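Local atomic coordinates of putative cell adhesion protein (Parabacteroides distasonis, PDB entry 3LIU), a protein that probably serves as a fimbrial (pilus) subunit of the FimA/Mfa1 family, with an inferred role in bacterial cell adhesion. Residues L21-E26 and V86-N91; T39-N44 and L171-A176; F204-K209 and I373-M378; F233-Y238 and Y303-L308. One frame throughout, in Å; residues are numbered along the deposited sequence.

Contact 1 (L21-E26 and V86-N91)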
# COMPACT_ATOMS: atom_id res chain seq x y z
N LEU A 21 -23.92 -0.78 -11.65
CA LEU A 21 -22.56 -1.32 -11.78
C LEU A 21 -22.33 -2.36 -10.68
O LEU A 21 -22.73 -2.13 -9.57
CB LEU A 21 -21.54 -0.17 -11.74
CG LEU A 21 -20.07 -0.48 -12.03
CD1 LEU A 21 -19.38 0.70 -12.72
CD2 LEU A 21 -19.32 -0.90 -10.76
N ALA A 22 -21.76 -3.52 -11.02
CA ALA A 22 -21.45 -4.56 -10.04
C ALA A 22 -19.93 -4.79 -9.95
O ALA A 22 -19.24 -4.86 -11.00
CB ALA A 22 -22.18 -5.82 -10.39
N ILE A 23 -19.40 -4.85 -8.72
CA ILE A 23 -17.95 -5.15 -8.51
C ILE A 23 -17.70 -6.53 -7.90
O ILE A 23 -18.56 -7.07 -7.16
CB ILE A 23 -17.24 -4.05 -7.67
CG1 ILE A 23 -17.74 -4.05 -6.21
CG2 ILE A 23 -17.49 -2.65 -8.31
CD1 ILE A 23 -17.05 -5.05 -5.26
N LYS A 24 -16.56 -7.11 -8.23
CA LYS A 24 -16.18 -8.40 -7.66
C LYS A 24 -15.68 -8.20 -6.25
O LYS A 24 -14.88 -7.29 -6.00
CB LYS A 24 -15.09 -9.04 -8.50
CG LYS A 24 -14.81 -10.49 -8.15
CD LYS A 24 -13.41 -10.91 -8.68
CE LYS A 24 -13.43 -11.12 -10.19
NZ LYS A 24 -12.07 -11.04 -10.80
N SER A 25 -16.13 -9.04 -5.32
CA SER A 25 -15.85 -8.87 -3.89
C SER A 25 -15.31 -10.17 -3.28
O SER A 25 -15.82 -11.26 -3.59
CB SER A 25 -17.14 -8.44 -3.15
OG SER A 25 -16.84 -7.65 -2.01
N GLU A 26 -14.32 -10.05 -2.38
CA GLU A 26 -13.68 -11.22 -1.72
C GLU A 26 -14.39 -11.64 -0.42
O GLU A 26 -14.38 -10.93 0.60
CB GLU A 26 -12.19 -10.92 -1.45
CG GLU A 26 -11.47 -10.22 -2.61
CD GLU A 26 -9.96 -10.38 -2.57
OE1 GLU A 26 -9.37 -10.59 -1.47
OE2 GLU A 26 -9.35 -10.30 -3.65
N VAL A 86 -15.08 4.97 -17.52
CA VAL A 86 -15.65 4.73 -16.20
C VAL A 86 -14.58 4.14 -15.31
O VAL A 86 -13.89 3.23 -15.72
CB VAL A 86 -16.80 3.73 -16.30
CG1 VAL A 86 -17.40 3.42 -14.96
CG2 VAL A 86 -17.86 4.25 -17.28
N VAL A 87 -14.46 4.68 -14.10
CA VAL A 87 -13.55 4.16 -13.09
C VAL A 87 -14.29 4.10 -11.74
O VAL A 87 -15.12 4.95 -11.42
CB VAL A 87 -12.22 4.98 -13.03
CG1 VAL A 87 -12.49 6.50 -12.94
CG2 VAL A 87 -11.33 4.51 -11.87
N VAL A 88 -13.99 3.07 -10.97
CA VAL A 88 -14.65 2.84 -9.72
C VAL A 88 -13.60 2.87 -8.63
O VAL A 88 -12.56 2.21 -8.75
CB VAL A 88 -15.32 1.46 -9.73
CG1 VAL A 88 -16.05 1.17 -8.40
CG2 VAL A 88 -16.27 1.38 -10.92
N VAL A 89 -13.90 3.61 -7.56
CA VAL A 89 -13.07 3.67 -6.39
C VAL A 89 -13.86 3.17 -5.18
O VAL A 89 -14.92 3.69 -4.85
CB VAL A 89 -12.55 5.12 -6.11
CG1 VAL A 89 -11.75 5.16 -4.75
CG2 VAL A 89 -11.67 5.62 -7.27
N ALA A 90 -13.32 2.19 -4.48
CA ALA A 90 -13.92 1.73 -3.21
C ALA A 90 -13.31 2.45 -2.02
O ALA A 90 -12.09 2.65 -1.95
CB ALA A 90 -13.73 0.19 -3.03
N ASN A 91 -14.19 2.78 -1.07
CA ASN A 91 -13.79 3.20 0.28
C ASN A 91 -13.05 4.55 0.31
O ASN A 91 -12.18 4.76 1.13
CB ASN A 91 -12.98 2.10 0.96
CG ASN A 91 -13.76 0.79 1.10
OD1 ASN A 91 -14.96 0.81 1.32
ND2 ASN A 91 -13.09 -0.36 0.91
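Leu21 and Ile23 on strand 16-24 meet Val86 and Val88 on strand 82-90 in the core of the FimA-family beta domain. The two strands do not pair with each other: their short axes run 10.0 Å apart at closest approach and cross at 56°, so side chains fill the space between them and no backbone hydrogen bond links them. The nearest alpha carbons, Ile23 CA and Val88 CA, are 8.7 Å apart. Leu21 and Val88 bury equal shares of surface. With CG anti to the backbone N (chi1 -173°), the branched end of Leu21 is carried toward Val88, and the leucine and valine side chains lie alongside, pointing opposite ways. Leu21 CD1 lies 3.7 Å from Val88 CG2, and Leu21 CD2 is almost as close to that same methyl, at 3.8 Å, so the isopropyl fork straddles it. CD1 of Leu21 also comes tip to tip with Val86 CG1, at 4.0 Å.

The arrangement is consistent with the face-to-face packing of the beta-sandwich known in the transthyretin-like FimA family. Leu21 and Ile23 bond through their backbones to Val74 and Lys72 of strand 71-80, while the side chains of Val86 and Val88 touch Val48 and Leu46 of strand 45-52. Val88 divides its two methyls between partners: CG2 goes to the leucine, whereas CG1 takes Ile23 CG2 at 4.1 Å, the two side chains meeting at a slant. Leu46 touches both Ile23 and Val88, closing that corner with another aliphatic group. From strand 82-90, Val87 and Val89 instead pack on Phe109 of helix 106-110.

Contact 2 (T39-N44 and L171-A176)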
# COMPACT_ATOMS: atom_id res chain seq x y z
N THR A 39 -12.59 -6.22 7.72
CA THR A 39 -11.50 -6.95 7.04
C THR A 39 -10.89 -6.09 5.92
O THR A 39 -11.47 -5.10 5.47
CB THR A 39 -11.99 -8.26 6.38
OG1 THR A 39 -12.60 -7.94 5.12
CG2 THR A 39 -12.99 -9.00 7.26
N ASP A 40 -9.73 -6.52 5.44
CA ASP A 40 -9.00 -5.80 4.42
C ASP A 40 -9.60 -6.05 3.01
O ASP A 40 -9.04 -5.62 2.03
CB ASP A 40 -7.49 -6.16 4.51
CG ASP A 40 -7.20 -7.62 4.17
OD1 ASP A 40 -8.06 -8.20 3.53
OD2 ASP A 40 -6.13 -8.17 4.52
N ALA A 41 -10.71 -6.75 2.92
CA ALA A 41 -11.44 -6.90 1.66
C ALA A 41 -12.78 -6.16 1.68
O ALA A 41 -13.53 -6.22 0.71
CB ALA A 41 -11.67 -8.41 1.32
N ASP A 42 -13.11 -5.47 2.78
CA ASP A 42 -14.42 -4.81 2.83
C ASP A 42 -14.56 -3.72 1.72
O ASP A 42 -13.62 -2.97 1.46
CB ASP A 42 -14.70 -4.14 4.18
CG ASP A 42 -14.85 -5.13 5.34
OD1 ASP A 42 -14.90 -6.36 5.13
OD2 ASP A 42 -14.90 -4.63 6.48
N VAL A 43 -15.75 -3.66 1.12
CA VAL A 43 -16.16 -2.63 0.19
C VAL A 43 -17.37 -1.99 0.78
O VAL A 43 -18.45 -2.54 0.77
CB VAL A 43 -16.47 -3.24 -1.17
CG1 VAL A 43 -17.10 -2.21 -2.09
CG2 VAL A 43 -15.16 -3.87 -1.75
N ASN A 44 -17.18 -0.81 1.35
CA ASN A 44 -18.28 -0.12 2.05
C ASN A 44 -18.97 0.92 1.17
O ASN A 44 -20.19 1.03 1.14
CB ASN A 44 -17.69 0.57 3.27
CG ASN A 44 -17.06 -0.40 4.20
OD1 ASN A 44 -17.63 -1.44 4.48
ND2 ASN A 44 -15.88 -0.06 4.71
N LEU A 171 -11.55 -4.95 -8.42
CA LEU A 171 -10.92 -3.81 -7.76
C LEU A 171 -9.58 -4.26 -7.25
O LEU A 171 -9.44 -5.40 -6.85
CB LEU A 171 -11.78 -3.28 -6.62
CG LEU A 171 -13.22 -2.83 -6.93
CD1 LEU A 171 -13.90 -2.33 -5.63
CD2 LEU A 171 -13.28 -1.82 -8.08
N VAL A 172 -8.58 -3.37 -7.30
CA VAL A 172 -7.27 -3.63 -6.77
C VAL A 172 -6.92 -2.64 -5.69
O VAL A 172 -7.06 -1.44 -5.88
CB VAL A 172 -6.19 -3.60 -7.87
CG1 VAL A 172 -4.79 -3.89 -7.25
CG2 VAL A 172 -6.53 -4.59 -8.95
N ARG A 173 -6.46 -3.14 -4.55
CA ARG A 173 -6.13 -2.27 -3.42
C ARG A 173 -5.07 -1.24 -3.81
O ARG A 173 -4.23 -1.50 -4.64
CB ARG A 173 -5.63 -3.06 -2.22
CG ARG A 173 -6.64 -3.99 -1.58
CD ARG A 173 -6.01 -4.71 -0.39
NE ARG A 173 -6.86 -5.77 0.19
CZ ARG A 173 -7.03 -7.00 -0.32
NH1 ARG A 173 -6.46 -7.36 -1.43
NH2 ARG A 173 -7.81 -7.88 0.30
N ASP A 174 -5.13 -0.08 -3.17
CA ASP A 174 -4.20 0.99 -3.39
C ASP A 174 -3.04 0.93 -2.35
O ASP A 174 -2.14 1.74 -2.41
CB ASP A 174 -4.92 2.35 -3.32
CG ASP A 174 -5.73 2.70 -4.59
OD1 ASP A 174 -5.85 1.89 -5.54
OD2 ASP A 174 -6.25 3.85 -4.65
N VAL A 175 -3.08 -0.01 -1.40
CA VAL A 175 -2.04 -0.14 -0.40
C VAL A 175 -1.31 -1.50 -0.59
O VAL A 175 -1.82 -2.40 -1.27
CB VAL A 175 -2.57 -0.05 1.07
CG1 VAL A 175 -3.04 1.37 1.42
CG2 VAL A 175 -3.69 -1.05 1.30
N ALA A 176 -0.13 -1.62 0.03
CA ALA A 176 0.63 -2.87 0.19
C ALA A 176 0.64 -3.21 1.66
O ALA A 176 0.43 -2.32 2.51
CB ALA A 176 2.12 -2.72 -0.33
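The guanidinium of Arg173 meets Asp40 along its edge: the carbonyl oxygen of Asp40 sits there, near the plane, while Trp392 adds a cation-pi contact with the same group. Arg173 NE donates to Asp40 O at 2.9 Å, and Arg173 NH2 adds a weak bond to that oxygen at 3.1 Å, so one carbonyl takes two N-H groups. Arg173 NH2 also forms a salt bridge to Asp40 OD1 at 3.3 Å, reaching it from above the carboxylate, whose plane is turned 79° from the guanidinium. Asp40 presents OD1 there because its CG stands between the backbone N and the carbonyl carbon (chi1 66°).

The aspartate belongs to a type I beta turn running from Thr39 to Asp42, in the loop before strand 45-52, and the arginine stands on strand 172-185. Thr39 OG1 closes an ST turn by accepting from Ala41 N at 3.1 Å and donates to Asp42 OD1 at 2.8 Å, which stiffens the loop offering the carbonyl. NH1 of Arg173 goes elsewhere, to Asn357 OD1 and Trp392 O. A leucine in place of Arg173 would probably leave the Asp40 carboxylate without its charged mate and release the turn from the strand. Beyond the charges the pair of segments is held lightly, Val43 CG2 lying 4.4 Å from Leu171 CD1.

Contact 3 (F204-K209 and I373-M378)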
# COMPACT_ATOMS: atom_id res chain seq x y z
N PHE A 204 9.11 -1.32 13.26
CA PHE A 204 8.53 -0.10 12.67
C PHE A 204 8.94 0.13 11.23
O PHE A 204 9.88 -0.50 10.72
CB PHE A 204 8.75 1.15 13.57
CG PHE A 204 10.15 1.76 13.52
CD1 PHE A 204 11.19 1.17 14.19
CD2 PHE A 204 10.39 2.93 12.82
CE1 PHE A 204 12.47 1.73 14.18
CE2 PHE A 204 11.67 3.51 12.78
CZ PHE A 204 12.71 2.92 13.48
N ILE A 205 8.19 1.02 10.57
CA ILE A 205 8.41 1.32 9.18
C ILE A 205 8.88 2.76 9.03
O ILE A 205 8.39 3.64 9.75
CB ILE A 205 7.09 1.17 8.36
CG1 ILE A 205 6.51 -0.23 8.52
CG2 ILE A 205 7.32 1.56 6.86
CD1 ILE A 205 7.42 -1.39 8.12
N ALA A 206 9.84 2.99 8.13
CA ALA A 206 10.35 4.36 7.85
C ALA A 206 10.26 4.62 6.35
O ALA A 206 10.30 3.69 5.57
CB ALA A 206 11.81 4.53 8.35
N SER A 207 10.17 5.88 5.94
CA SER A 207 10.01 6.22 4.53
C SER A 207 8.87 5.50 3.81
O SER A 207 9.02 5.08 2.67
CB SER A 207 11.32 6.02 3.74
OG SER A 207 12.34 6.82 4.30
N ALA A 208 7.71 5.43 4.47
CA ALA A 208 6.46 5.01 3.84
C ALA A 208 5.93 6.21 3.08
O ALA A 208 5.76 7.28 3.68
CB ALA A 208 5.43 4.57 4.93
N LYS A 209 5.71 6.09 1.77
CA LYS A 209 5.05 7.18 1.05
C LYS A 209 3.64 7.30 1.62
O LYS A 209 2.90 6.32 1.70
CB LYS A 209 5.08 6.98 -0.44
CG LYS A 209 6.44 7.34 -1.02
CD LYS A 209 6.47 7.47 -2.51
CE LYS A 209 7.85 7.97 -2.99
NZ LYS A 209 7.97 8.06 -4.46
N ILE A 373 21.61 2.92 16.93
CA ILE A 373 20.79 3.96 16.32
C ILE A 373 20.09 3.41 15.05
O ILE A 373 20.59 2.44 14.41
CB ILE A 373 21.60 5.27 16.12
CG1 ILE A 373 22.72 5.09 15.06
CG2 ILE A 373 22.28 5.75 17.50
CD1 ILE A 373 23.51 6.38 14.78
N PRO A 374 18.90 3.94 14.73
CA PRO A 374 18.09 3.30 13.71
C PRO A 374 18.52 3.54 12.28
O PRO A 374 18.31 2.68 11.44
CB PRO A 374 16.69 3.89 13.96
CG PRO A 374 16.96 5.23 14.64
CD PRO A 374 18.12 4.92 15.52
N TYR A 375 19.11 4.69 11.97
CA TYR A 375 19.27 5.06 10.57
C TYR A 375 20.70 5.07 10.08
O TYR A 375 21.00 5.63 9.03
CB TYR A 375 18.62 6.41 10.34
CG TYR A 375 17.15 6.45 10.72
CD1 TYR A 375 16.30 5.39 10.41
CD2 TYR A 375 16.62 7.53 11.39
CE1 TYR A 375 14.96 5.42 10.72
CE2 TYR A 375 15.27 7.57 11.72
CZ TYR A 375 14.44 6.52 11.36
OH TYR A 375 13.10 6.55 11.66
N ASP A 376 21.59 4.47 10.85
CA ASP A 376 22.97 4.17 10.39
C ASP A 376 23.42 2.85 11.00
O ASP A 376 22.97 2.49 12.09
CB ASP A 376 23.96 5.24 10.83
CG ASP A 376 23.93 6.47 9.95
OD1 ASP A 376 24.17 6.37 8.73
OD2 ASP A 376 23.63 7.54 10.47
N PRO A 377 24.29 2.10 10.30
CA PRO A 377 24.80 0.86 10.89
C PRO A 377 26.03 1.17 11.74
O PRO A 377 26.58 2.25 11.64
CB PRO A 377 25.22 0.05 9.65
CG PRO A 377 25.70 1.11 8.71
CD PRO A 377 24.69 2.23 8.89
N MSE A 378 26.44 0.21 12.57
CA MSE A 378 27.69 0.25 13.31
C MSE A 378 28.49 -0.96 12.88
O MSE A 378 28.12 -2.09 13.20
CB MSE A 378 27.44 0.22 14.82
CG MSE A 378 27.14 1.59 15.38
SE MSE A 378 26.83 1.72 17.29
CE MSE A 378 25.96 3.46 17.00
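Tyr375 and Phe204 make the close part of this contact. The phenol oxygen Tyr375 OH lies 3.5 Å from Phe204 CE2, at the edge of the phenylalanine ring and in its plane, and the two side chains cross obliquely. Just beside it Tyr375 CE1 packs on the methyl Ala206 CB at 4.0 Å, and Pro374 CB reaches the ring edge at Phe204 CZ, 4.1 Å away. Phe204 holds its ring out to them with CG between the backbone N and the carbonyl carbon (chi1 77°). Within the loop, Pro374 CG sits 3.9 Å above the centre of the Tyr375 ring, covering one face, so proline and tyrosine enter as a unit. Ile310 of strand 308-319 touches both aromatic residues.

The other side is looser. After Tyr375 the chain turns off through Asp376, Pro377 and Met378 (a selenomethionine), all partly exposed, and Asp376 bonds to Ser255 rather than to strand 193-213.

With no hydrogen bond between the segments, the loop before strand 383-391 is held to the strand by shape and dispersion, and the phenol oxygen facing the ring's edge hydrogens probably adds a weak electrostatic attraction.

Contact 4 (F233-Y238 and Y303-L308)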
# COMPACT_ATOMS: atom_id res chain seq x y z
N PHE A 233 5.37 17.19 -3.14
CA PHE A 233 5.58 16.20 -2.11
C PHE A 233 7.02 16.23 -1.69
O PHE A 233 7.93 16.34 -2.53
CB PHE A 233 5.17 14.82 -2.61
CG PHE A 233 3.74 14.77 -3.02
CD1 PHE A 233 2.74 15.16 -2.11
CD2 PHE A 233 3.37 14.39 -4.30
CE1 PHE A 233 1.40 15.11 -2.46
CE2 PHE A 233 2.04 14.32 -4.66
CZ PHE A 233 1.04 14.69 -3.74
N GLY A 234 7.22 16.17 -0.39
CA GLY A 234 8.54 16.15 0.18
C GLY A 234 8.62 15.31 1.41
O GLY A 234 7.81 14.40 1.61
N TYR A 235 9.60 15.61 2.26
CA TYR A 235 9.89 14.78 3.39
C TYR A 235 8.68 14.59 4.35
O TYR A 235 8.50 13.52 4.91
CB TYR A 235 11.11 15.28 4.17
CG TYR A 235 12.46 15.06 3.48
CD1 TYR A 235 12.83 13.80 2.97
CD2 TYR A 235 13.38 16.07 3.39
CE1 TYR A 235 14.05 13.61 2.34
CE2 TYR A 235 14.63 15.86 2.76
CZ TYR A 235 14.95 14.62 2.25
OH TYR A 235 16.14 14.39 1.64
N LEU A 236 7.88 15.62 4.57
CA LEU A 236 6.75 15.49 5.50
C LEU A 236 5.69 14.48 4.96
O LEU A 236 4.85 13.98 5.72
CB LEU A 236 6.09 16.84 5.76
CG LEU A 236 6.92 17.87 6.54
CD1 LEU A 236 6.21 19.20 6.47
CD2 LEU A 236 7.16 17.47 7.97
N ASP A 237 5.77 14.19 3.65
CA ASP A 237 4.87 13.25 2.95
C ASP A 237 5.31 11.81 3.02
O ASP A 237 4.54 10.93 2.67
CB ASP A 237 4.71 13.67 1.50
CG ASP A 237 4.02 15.03 1.37
OD1 ASP A 237 2.83 15.09 1.72
OD2 ASP A 237 4.66 15.99 0.90
N TYR A 238 6.57 11.59 3.41
CA TYR A 238 7.01 10.31 3.93
C TYR A 238 6.51 10.15 5.37
O TYR A 238 6.53 11.10 6.14
CB TYR A 238 8.56 10.19 3.92
CG TYR A 238 9.19 9.94 2.57
CD1 TYR A 238 8.96 8.76 1.89
CD2 TYR A 238 10.08 10.86 2.00
CE1 TYR A 238 9.56 8.50 0.70
CE2 TYR A 238 10.68 10.60 0.79
CZ TYR A 238 10.40 9.39 0.14
OH TYR A 238 10.95 9.08 -1.06
N TYR A 303 19.13 2.50 0.78
CA TYR A 303 18.17 2.64 1.88
C TYR A 303 17.30 3.88 1.83
O TYR A 303 16.08 3.77 1.95
CB TYR A 303 18.87 2.60 3.21
CG TYR A 303 19.54 1.29 3.56
CD1 TYR A 303 20.73 0.90 2.95
CD2 TYR A 303 19.02 0.47 4.54
CE1 TYR A 303 21.35 -0.28 3.31
CE2 TYR A 303 19.64 -0.72 4.92
CZ TYR A 303 20.80 -1.09 4.30
OH TYR A 303 21.40 -2.26 4.67
N ALA A 304 17.95 5.06 1.70
CA ALA A 304 17.27 6.37 1.70
C ALA A 304 16.76 6.75 0.30
O ALA A 304 17.60 6.82 -0.64
CB ALA A 304 18.25 7.45 2.17
N ASN A 305 15.46 7.00 0.09
CA ASN A 305 14.36 6.87 1.07
C ASN A 305 13.39 5.82 0.56
O ASN A 305 12.19 6.05 0.39
CB ASN A 305 13.62 8.21 1.31
CG ASN A 305 14.21 9.04 2.48
OD1 ASN A 305 15.19 8.63 3.13
ND2 ASN A 305 13.61 10.25 2.74
N HIS A 306 13.93 4.64 0.32
CA HIS A 306 13.10 3.47 0.13
C HIS A 306 12.47 3.12 1.45
O HIS A 306 13.05 3.40 2.50
CB HIS A 306 13.96 2.32 -0.34
CG HIS A 306 14.40 2.49 -1.76
ND1 HIS A 306 13.50 2.49 -2.80
CD2 HIS A 306 15.62 2.67 -2.30
CE1 HIS A 306 14.16 2.65 -3.93
NE2 HIS A 306 15.44 2.78 -3.66
N THR A 307 11.30 2.51 1.39
CA THR A 307 10.60 2.11 2.60
C THR A 307 11.39 1.02 3.32
O THR A 307 11.85 0.06 2.68
CB THR A 307 9.21 1.59 2.24
OG1 THR A 307 8.50 2.64 1.59
CG2 THR A 307 8.43 1.13 3.44
N LEU A 308 11.59 1.24 4.63
CA LEU A 308 12.38 0.33 5.48
C LEU A 308 11.45 -0.33 6.47
O LEU A 308 10.53 0.32 6.99
CB LEU A 308 13.47 1.10 6.28
CG LEU A 308 14.41 2.03 5.50
CD1 LEU A 308 15.39 2.76 6.41
CD2 LEU A 308 15.18 1.32 4.38
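Asn305 is flanked by two tyrosines, Tyr238 and Tyr235. Over one face of the Tyr238 ring stands the asparagine side chain, its amide plane 89° from the ring. Asn305 CB lies 3.6 Å from Tyr238 CZ, and Asn305 ND2 is 3.5 Å from Tyr238 CE2. Tyr238 keeps CG anti to its carbonyl carbon (chi1 -75°), which lays the ring against Asn305. The same nitrogen, Asn305 ND2, meets the Tyr235 ring edge 3.4 Å from Tyr235 CE1, with that ring and the amide 64° apart. Asn305 O comes within 3.6 Å of Tyr238 CE1.

Outside this shell polar bonds fix each group. Asn305 OD1 accepts from the backbone N of Lys258 and its carbonyl O from Asn287 ND2, while a cis peptide precedes the residue. Tyr238 OH bonds to Glu291 O, and Tyr235 OH to Glu296 and to Lys293 N. Behind the tyrosines, Asp237 OD2 ties the 3-10 turn 235-237 by taking Gly234 N at 2.9 Å through its anti lone pair. The loops leading into strands 238-240 and 308-319 meet here, and both strands pair antiparallel with strand 193-213. With an alanine in place of Tyr238, one side of the Asn305 side chain would probably lose its cover, and Glu291 O this donor.

No hydrogen bond runs directly between the segments; the buried amide is kept between two tyrosine rings and a set of polar partners.

Contact 1 lies across the chain's centre from contacts 3 and 4, its centre about 36 Å from that of contact 3. Contact 1 is purely aliphatic and buried; contact 2, partly exposed, relies on charge. They meet where Asn91 ND2 bonds to Asp42 O and Asn91 OD1 to Asn44 N, joining strand 82-90 to the loop 39-44. Contacts 3 and 4 are buried and aromatic, but contact 4 adds an amide. Contact 3 uses strand 193-213 and contact 4 flanks it: Ala206 O bonds to Leu308 N and Ser207 O to Thr307 OG1. Contacts 2 and 3 do not touch, though their strands 172-185 and 193-213 are consecutive.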